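Side-chain contacts in pseudopodium-enriched atypical kinase 1 (Homo sapiens, PDB 6BHC), which is a pseudokinase that keeps the protein kinase fold, has an unusual catalytic cleft, dimerizes in a novel way and probably acts in signalling: residues A[326-331]-A[344-349]; A[285-290]-A[331-336]; A[106-111]-A[115-120]. The protein carries 1 engineered substitution. One frame throughout, in Å; residues are numbered along the deposited sequence.

Interaction 1. Residues A[326-331]-A[344-349]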
# COMPACT_ATOMS: atom_id res chain seq x y z
N GLN A 326 30.03 0.13 19.32
CA GLN A 326 31.29 -0.22 19.97
C GLN A 326 31.58 -1.71 19.81
O GLN A 326 32.70 -2.09 19.45
CB GLN A 326 31.25 0.16 21.45
CG GLN A 326 32.45 -0.32 22.24
CD GLN A 326 33.68 0.53 22.02
OE1 GLN A 326 34.01 1.39 22.84
NE2 GLN A 326 34.38 0.29 20.92
N GLN A 327 30.58 -2.55 20.07
CA GLN A 327 30.77 -3.99 19.91
C GLN A 327 31.03 -4.35 18.45
O GLN A 327 31.84 -5.24 18.16
CB GLN A 327 29.55 -4.74 20.45
CG GLN A 327 29.62 -6.25 20.31
CD GLN A 327 30.67 -6.89 21.21
OE1 GLN A 327 31.18 -6.26 22.14
NE2 GLN A 327 30.99 -8.15 20.94
N LEU A 328 30.35 -3.67 17.53
CA LEU A 328 30.56 -3.94 16.11
C LEU A 328 31.98 -3.59 15.68
O LEU A 328 32.61 -4.34 14.93
CB LEU A 328 29.54 -3.16 15.28
CG LEU A 328 29.69 -3.27 13.76
CD1 LEU A 328 29.55 -4.72 13.34
CD2 LEU A 328 28.68 -2.39 13.05
N ALA A 329 32.50 -2.46 16.16
CA ALA A 329 33.86 -2.06 15.82
C ALA A 329 34.88 -3.03 16.40
O ALA A 329 35.84 -3.41 15.72
CB ALA A 329 34.13 -0.64 16.30
N SER A 330 34.69 -3.46 17.65
CA SER A 330 35.62 -4.39 18.27
C SER A 330 35.68 -5.70 17.49
O SER A 330 36.76 -6.30 17.36
CB SER A 330 35.21 -4.65 19.72
OG SER A 330 35.12 -3.44 20.45
N CYS A 331 34.55 -6.16 16.96
CA CYS A 331 34.54 -7.39 16.17
C CYS A 331 35.22 -7.18 14.82
O CYS A 331 35.94 -8.06 14.34
CB CYS A 331 33.11 -7.88 15.98
SG CYS A 331 32.29 -8.40 17.50
N SER A 344 28.73 -9.58 6.25
CA SER A 344 27.31 -9.90 6.34
C SER A 344 26.85 -9.99 7.79
O SER A 344 25.68 -9.75 8.08
CB SER A 344 27.01 -11.21 5.62
OG SER A 344 27.24 -11.09 4.22
N ASP A 345 27.76 -10.35 8.70
CA ASP A 345 27.43 -10.31 10.12
C ASP A 345 27.34 -8.87 10.61
O ASP A 345 26.46 -8.53 11.41
CB ASP A 345 28.48 -11.08 10.93
CG ASP A 345 28.60 -12.52 10.48
OD1 ASP A 345 27.58 -13.12 10.09
OD2 ASP A 345 29.73 -13.06 10.52
N ALA A 346 28.24 -8.00 10.14
CA ALA A 346 28.14 -6.58 10.46
C ALA A 346 26.83 -5.99 9.97
O ALA A 346 26.23 -5.15 10.64
CB ALA A 346 29.33 -5.83 9.85
N LYS A 347 26.36 -6.43 8.80
CA LYS A 347 25.07 -5.97 8.30
C LYS A 347 23.95 -6.37 9.25
O LYS A 347 23.07 -5.56 9.55
CB LYS A 347 24.83 -6.53 6.90
CG LYS A 347 23.55 -6.04 6.24
CD LYS A 347 23.51 -6.42 4.77
CE LYS A 347 22.33 -5.77 4.06
NZ LYS A 347 22.33 -6.07 2.60
N GLY A 348 23.98 -7.61 9.74
CA GLY A 348 22.95 -8.05 10.66
C GLY A 348 22.96 -7.30 11.98
O GLY A 348 21.91 -7.06 12.56
N ILE A 349 24.15 -6.92 12.45
CA ILE A 349 24.24 -6.11 13.66
C ILE A 349 23.62 -4.73 13.42
O ILE A 349 22.82 -4.25 14.22
CB ILE A 349 25.70 -6.00 14.12
CG1 ILE A 349 26.21 -7.37 14.58
CG2 ILE A 349 25.85 -4.97 15.23
CD1 ILE A 349 27.62 -7.36 15.12
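Leu-328 drives one of its two methyls, CD1, into the side of helix 343-354, where it overlaps Ala-346 and Ile-349, residues less than one helical turn apart. This methyl lies 3.7 Å from Ala-346 CB and reaches Ala-346 CA just as closely, so the small residue receives it almost at the level of the backbone. CD1 also meets Ile-349 CD1, again at 3.7 Å. Leu-328 can extend in this way because its CG is anti to the backbone N (chi1 176°), which carries the isobutyl group outward from helix 322-332. Ile-349 answers with both branches. Its longer arm runs out straight (chi2 -177°) to place CD1 against the leucine methyl, while CG2 comes alongside the root of the leucine side chain, 4.1 Å from Leu-328 CB. Within the two segments the backbones come closest, 6.7 Å between Leu-328 CA and Ala-346 CA, where the alanine offers little bulk. All three residues are buried and no hydrogen bond crosses between the segments, so the contact is purely apolar.

On the far side of helix 322-332, Ser-330 OG turns back and donates to Gln-326 O at 2.9 Å. The same carbonyl takes the backbone N of Ser-330 from the opposite face of its plane, so two donors from one residue hold it.

In the fold these segments belong to the αH and αI helices of the kinase C-lobe. Ile-349 continues outward onto Ile-426, Ile-429 and Leu-430 of helix 420-430, Ala-346 rests on Cys-188 of helix 173-194, and Leu-328 also packs on helix 277-289, which places the contact amid three further helices.

Interaction 2. Residues A[285-290]-A[331-336]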
# COMPACT_ATOMS: atom_id res chain seq x y z
N LEU A 285 36.27 3.15 10.32
CA LEU A 285 35.30 4.16 9.91
C LEU A 285 34.26 4.42 10.99
O LEU A 285 33.74 5.53 11.09
CB LEU A 285 34.61 3.73 8.61
CG LEU A 285 35.49 3.61 7.37
CD1 LEU A 285 34.65 3.27 6.16
CD2 LEU A 285 36.28 4.89 7.14
N ILE A 286 33.93 3.40 11.79
CA ILE A 286 32.95 3.59 12.86
C ILE A 286 33.42 4.63 13.85
O ILE A 286 32.66 5.51 14.27
CB ILE A 286 32.65 2.24 13.55
CG1 ILE A 286 31.95 1.29 12.58
CG2 ILE A 286 31.80 2.46 14.80
CD1 ILE A 286 31.56 -0.03 13.21
N TYR A 287 34.70 4.56 14.24
CA TYR A 287 35.26 5.57 15.14
C TYR A 287 35.24 6.95 14.49
O TYR A 287 34.87 7.94 15.14
CB TYR A 287 36.68 5.18 15.53
CG TYR A 287 36.77 4.16 16.65
CD1 TYR A 287 36.58 2.80 16.39
CD2 TYR A 287 37.04 4.55 17.95
CE1 TYR A 287 36.67 1.87 17.41
CE2 TYR A 287 37.13 3.62 18.97
CZ TYR A 287 36.95 2.28 18.70
OH TYR A 287 37.04 1.37 19.72
N GLU A 288 35.63 7.04 13.22
CA GLU A 288 35.74 8.34 12.56
C GLU A 288 34.36 8.97 12.35
O GLU A 288 34.20 10.18 12.55
CB GLU A 288 36.48 8.19 11.23
CG GLU A 288 37.93 7.78 11.40
CD GLU A 288 38.67 7.64 10.08
OE1 GLU A 288 38.04 7.22 9.08
OE2 GLU A 288 39.87 7.96 10.03
N MET A 289 33.37 8.17 11.96
CA MET A 289 32.01 8.69 11.81
C MET A 289 31.42 9.15 13.14
O MET A 289 30.52 9.99 13.14
CB MET A 289 31.11 7.64 11.18
CG MET A 289 31.48 7.31 9.74
SD MET A 289 30.32 6.18 8.96
CE MET A 289 28.85 7.19 8.90
N LEU A 290 31.91 8.63 14.26
CA LEU A 290 31.50 9.09 15.58
C LEU A 290 32.39 10.21 16.10
O LEU A 290 32.45 10.42 17.32
CB LEU A 290 31.47 7.92 16.56
CG LEU A 290 30.45 6.84 16.22
CD1 LEU A 290 30.53 5.69 17.21
CD2 LEU A 290 29.04 7.42 16.17
N CYS A 331 34.55 -6.16 16.96
CA CYS A 331 34.54 -7.39 16.17
C CYS A 331 35.22 -7.18 14.82
O CYS A 331 35.94 -8.06 14.34
CB CYS A 331 33.11 -7.88 15.98
SG CYS A 331 32.29 -8.40 17.50
N LEU A 332 34.99 -6.02 14.20
CA LEU A 332 35.63 -5.72 12.92
C LEU A 332 37.12 -5.46 13.07
O LEU A 332 37.87 -5.64 12.10
CB LEU A 332 34.95 -4.51 12.27
CG LEU A 332 33.51 -4.70 11.79
CD1 LEU A 332 32.90 -3.36 11.40
CD2 LEU A 332 33.45 -5.67 10.62
N LEU A 333 37.57 -5.03 14.25
CA LEU A 333 38.97 -4.72 14.48
C LEU A 333 39.71 -5.85 15.18
O LEU A 333 40.80 -5.63 15.73
CB LEU A 333 39.10 -3.43 15.30
CG LEU A 333 38.64 -2.16 14.59
CD1 LEU A 333 38.79 -0.96 15.50
CD2 LEU A 333 39.41 -1.96 13.29
N ASN A 334 39.15 -7.05 15.17
CA ASN A 334 39.82 -8.21 15.75
C ASN A 334 41.13 -8.45 15.01
O ASN A 334 41.11 -8.62 13.78
CB ASN A 334 38.92 -9.44 15.68
CG ASN A 334 39.44 -10.60 16.50
OD1 ASN A 334 40.63 -10.93 16.46
ND2 ASN A 334 38.56 -11.23 17.26
N PRO A 335 42.28 -8.48 15.70
CA PRO A 335 43.55 -8.67 14.99
C PRO A 335 43.69 -10.02 14.33
O PRO A 335 44.57 -10.19 13.47
CB PRO A 335 44.60 -8.47 16.09
CG PRO A 335 43.88 -8.78 17.36
CD PRO A 335 42.46 -8.33 17.15
N ASN A 336 42.86 -11.00 14.68
CA ASN A 336 42.92 -12.32 14.06
C ASN A 336 41.90 -12.38 12.93
O ASN A 336 40.69 -12.28 13.20
CB ASN A 336 42.64 -13.41 15.09
CG ASN A 336 42.75 -14.80 14.49
OD1 ASN A 336 43.38 -15.00 13.46
ND2 ASN A 336 42.12 -15.77 15.15
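This is a buried, wholly apolar contact between two helices of the kinase C-lobe: helix 277-289, the αF helix at the centre of that lobe, and the C-terminal end of αH, helix 322-332. Consecutive residues on one side meet consecutive residues on the other, Ile-286 with Leu-332 and Tyr-287 with Leu-333. Ile-286, Leu-332 and Leu-333 touch by terminal methyls, Tyr-287 by CE1 on the flank of its ring. Ile-286 CD1 meets Leu-332 CD1 at 4.0 Å, the two side chains crossing at about a right angle, and Leu-333 CD1 approaches the tyrosine ring obliquely at CE1, also 4.0 Å away. The nearest CA atoms, of Ile-286 and Leu-332, are separated by 9.7 Å, which fits contacts made far out on the side chains.

Leu-332 still belongs to the helix, whereas Leu-333 is the first residue to leave helical geometry, yet both leucines point toward αF. Tyr-287 starts off alongside the other segment, and its ring comes nearer farther out, at CE1. Its hydroxyl is hydrogen-bonded to Pro-313 O and to Gln-326 NE2, which anchors the ring at its polar end while its flank serves the apolar contact. Ile-286 is also backed by Leu-184 of helix 173-194.

Beyond the leucines the chain turns through Asn-334, Pro-335 and Asn-336 as it leaves αH. Asn-336 N donates to Asn-334 OD1 at 2.9 Å, with an N-H...O angle of 162°, closing an Asx turn; a chi1 of -169°, which sets CG of Asn-334 opposite the backbone N, points the carboxamide that way.

Interaction 3. Residues A[106-111]-A[115-120]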
# COMPACT_ATOMS: atom_id res chain seq x y z
N ALA A 106 38.55 -0.23 -14.57
CA ALA A 106 38.60 -1.63 -15.00
C ALA A 106 37.94 -2.55 -13.98
O ALA A 106 37.16 -3.44 -14.35
CB ALA A 106 40.05 -2.05 -15.24
N VAL A 107 38.22 -2.34 -12.69
CA VAL A 107 37.65 -3.21 -11.67
C VAL A 107 36.16 -2.93 -11.49
O VAL A 107 35.35 -3.85 -11.36
CB VAL A 107 38.43 -3.05 -10.35
CG1 VAL A 107 37.75 -3.84 -9.23
CG2 VAL A 107 39.87 -3.51 -10.52
N ARG A 108 35.78 -1.65 -11.49
CA ARG A 108 34.39 -1.28 -11.23
C ARG A 108 33.48 -1.58 -12.42
O ARG A 108 32.29 -1.87 -12.23
CB ARG A 108 34.31 0.20 -10.86
CG ARG A 108 32.96 0.64 -10.32
CD ARG A 108 33.05 2.04 -9.73
NE ARG A 108 33.64 2.99 -10.66
CZ ARG A 108 32.96 3.62 -11.62
NH1 ARG A 108 31.66 3.38 -11.77
NH2 ARG A 108 33.57 4.47 -12.42
N GLN A 109 34.01 -1.53 -13.65
CA GLN A 109 33.18 -1.82 -14.82
C GLN A 109 32.81 -3.30 -14.90
O GLN A 109 31.79 -3.63 -15.52
CB GLN A 109 33.91 -1.39 -16.09
CG GLN A 109 33.07 -1.41 -17.36
CD GLN A 109 33.85 -0.92 -18.57
OE1 GLN A 109 34.95 -0.39 -18.43
NE2 GLN A 109 33.28 -1.09 -19.75
N SER A 110 33.59 -4.18 -14.29
CA SER A 110 33.30 -5.61 -14.30
C SER A 110 32.23 -6.01 -13.30
O SER A 110 31.88 -7.19 -13.23
CB SER A 110 34.58 -6.41 -14.04
OG SER A 110 35.12 -6.10 -12.77
N LEU A 111 31.70 -5.07 -12.53
CA LEU A 111 30.70 -5.36 -11.50
C LEU A 111 29.31 -5.02 -12.01
O LEU A 111 29.10 -3.99 -12.66
CB LEU A 111 30.99 -4.57 -10.22
CG LEU A 111 32.42 -4.58 -9.70
CD1 LEU A 111 32.55 -3.65 -8.50
CD2 LEU A 111 32.85 -5.99 -9.33
N PHE A 115 23.07 -0.37 -5.94
CA PHE A 115 22.57 0.90 -5.43
C PHE A 115 23.64 1.71 -4.72
O PHE A 115 23.61 2.95 -4.75
CB PHE A 115 21.38 0.63 -4.50
CG PHE A 115 20.65 1.86 -4.05
CD1 PHE A 115 19.82 2.55 -4.92
CD2 PHE A 115 20.77 2.30 -2.74
CE1 PHE A 115 19.14 3.68 -4.50
CE2 PHE A 115 20.09 3.43 -2.31
CZ PHE A 115 19.27 4.11 -3.19
N ASN A 116 24.61 1.04 -4.09
CA ASN A 116 25.60 1.70 -3.25
C ASN A 116 27.00 1.65 -3.86
O ASN A 116 27.99 1.89 -3.15
CB ASN A 116 25.61 1.09 -1.86
CG ASN A 116 24.25 1.17 -1.18
OD1 ASN A 116 23.60 0.15 -0.95
ND2 ASN A 116 23.82 2.39 -0.87
N ILE A 117 27.12 1.35 -5.15
CA ILE A 117 28.40 1.33 -5.84
C ILE A 117 28.31 2.26 -7.04
O ILE A 117 27.30 2.26 -7.76
CB ILE A 117 28.79 -0.11 -6.26
CG1 ILE A 117 28.92 -1.00 -5.02
CG2 ILE A 117 30.10 -0.10 -7.06
CD1 ILE A 117 29.43 -2.39 -5.31
N GLN A 118 29.36 3.05 -7.25
CA GLN A 118 29.32 4.10 -8.25
C GLN A 118 29.18 3.53 -9.66
O GLN A 118 29.88 2.58 -10.02
CB GLN A 118 30.57 4.97 -8.16
CG GLN A 118 30.56 6.15 -9.11
CD GLN A 118 31.67 7.14 -8.84
OE1 GLN A 118 32.83 6.75 -8.65
NE2 GLN A 118 31.33 8.42 -8.81
N GLN A 119 28.27 4.10 -10.43
CA GLN A 119 28.08 3.78 -11.84
C GLN A 119 28.59 4.93 -12.70
O GLN A 119 28.65 6.08 -12.26
CB GLN A 119 26.61 3.51 -12.16
CG GLN A 119 25.91 2.57 -11.20
CD GLN A 119 24.41 2.52 -11.43
OE1 GLN A 119 23.95 2.32 -12.55
NE2 GLN A 119 23.64 2.71 -10.36
N ASP A 120 28.95 4.61 -13.94
CA ASP A 120 29.38 5.61 -14.90
C ASP A 120 28.76 5.31 -16.25
O ASP A 120 28.44 4.16 -16.56
CB ASP A 120 30.91 5.68 -15.01
CG ASP A 120 31.50 4.43 -15.64
OD1 ASP A 120 31.64 4.40 -16.88
OD2 ASP A 120 31.83 3.49 -14.90
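Arg-108, near the end of helix 104-109, reaches across to Gln-118 and Asp-120 by a chain that is extended through its first two torsions and then bent. The extended part brings CD to 3.2 Å from Gln-118 O, and the bend at chi3 (53°) then turns the guanidinium so that NH1 donates to that same carbonyl at 2.6 Å. The bond is not straight (143°), and NH1 sits well above the carbonyl plane, 62° out of it, away from the lone pairs. Asp-120 supplies the countercharge. Its CG lies between the backbone N and the carbonyl carbon, which brings the carboxylate to the guanidinium, with OD2 3.1 Å from NH1 in a salt bridge and 3.2 Å from NH2; the two flat groups stand nearly perpendicular. Gln-118 CG packs over one guanidinium face. With an alanine here instead of Arg-108, Asp-120 OD2 would probably lose its charge partner and Gln-118 O this donor, and a gap would be likely to open beside the loop.

Gln-118 itself runs on, extended, to hydrogen bonds with Tyr-73 OH and Lys-89 NZ. The segments are the end of the αC helix and the αC-β4 loop of the kinase N-lobe: the loop bonds through its backbone to Val-240 of strand 237-240, packs Ile-117 on helix 173-194, and leads into strand 123-128.

In the fold
Interactions 1 and 2 share helix 322-332 and form one continuous C-lobe core: Leu-328 CD2 touches Ile-286 CD1 at 3.7 Å, and their centres are about 9 Å apart. Interaction 1 looks from that helix toward αI, interaction 2 toward αF. Both bury only hydrocarbon, and no hydrogen bond crosses either interface. Interaction 3 lies about 25 Å from either, centre to centre, and does not touch them. It joins a helix end to the following loop, largely buried but reaching toward the surface at Asp-120: a buried arginine bonds to a carbonyl and pairs with a partly exposed carboxylate. Helix 173-194 meets residues of all three, running from the C-lobe core to the αC-β4 loop.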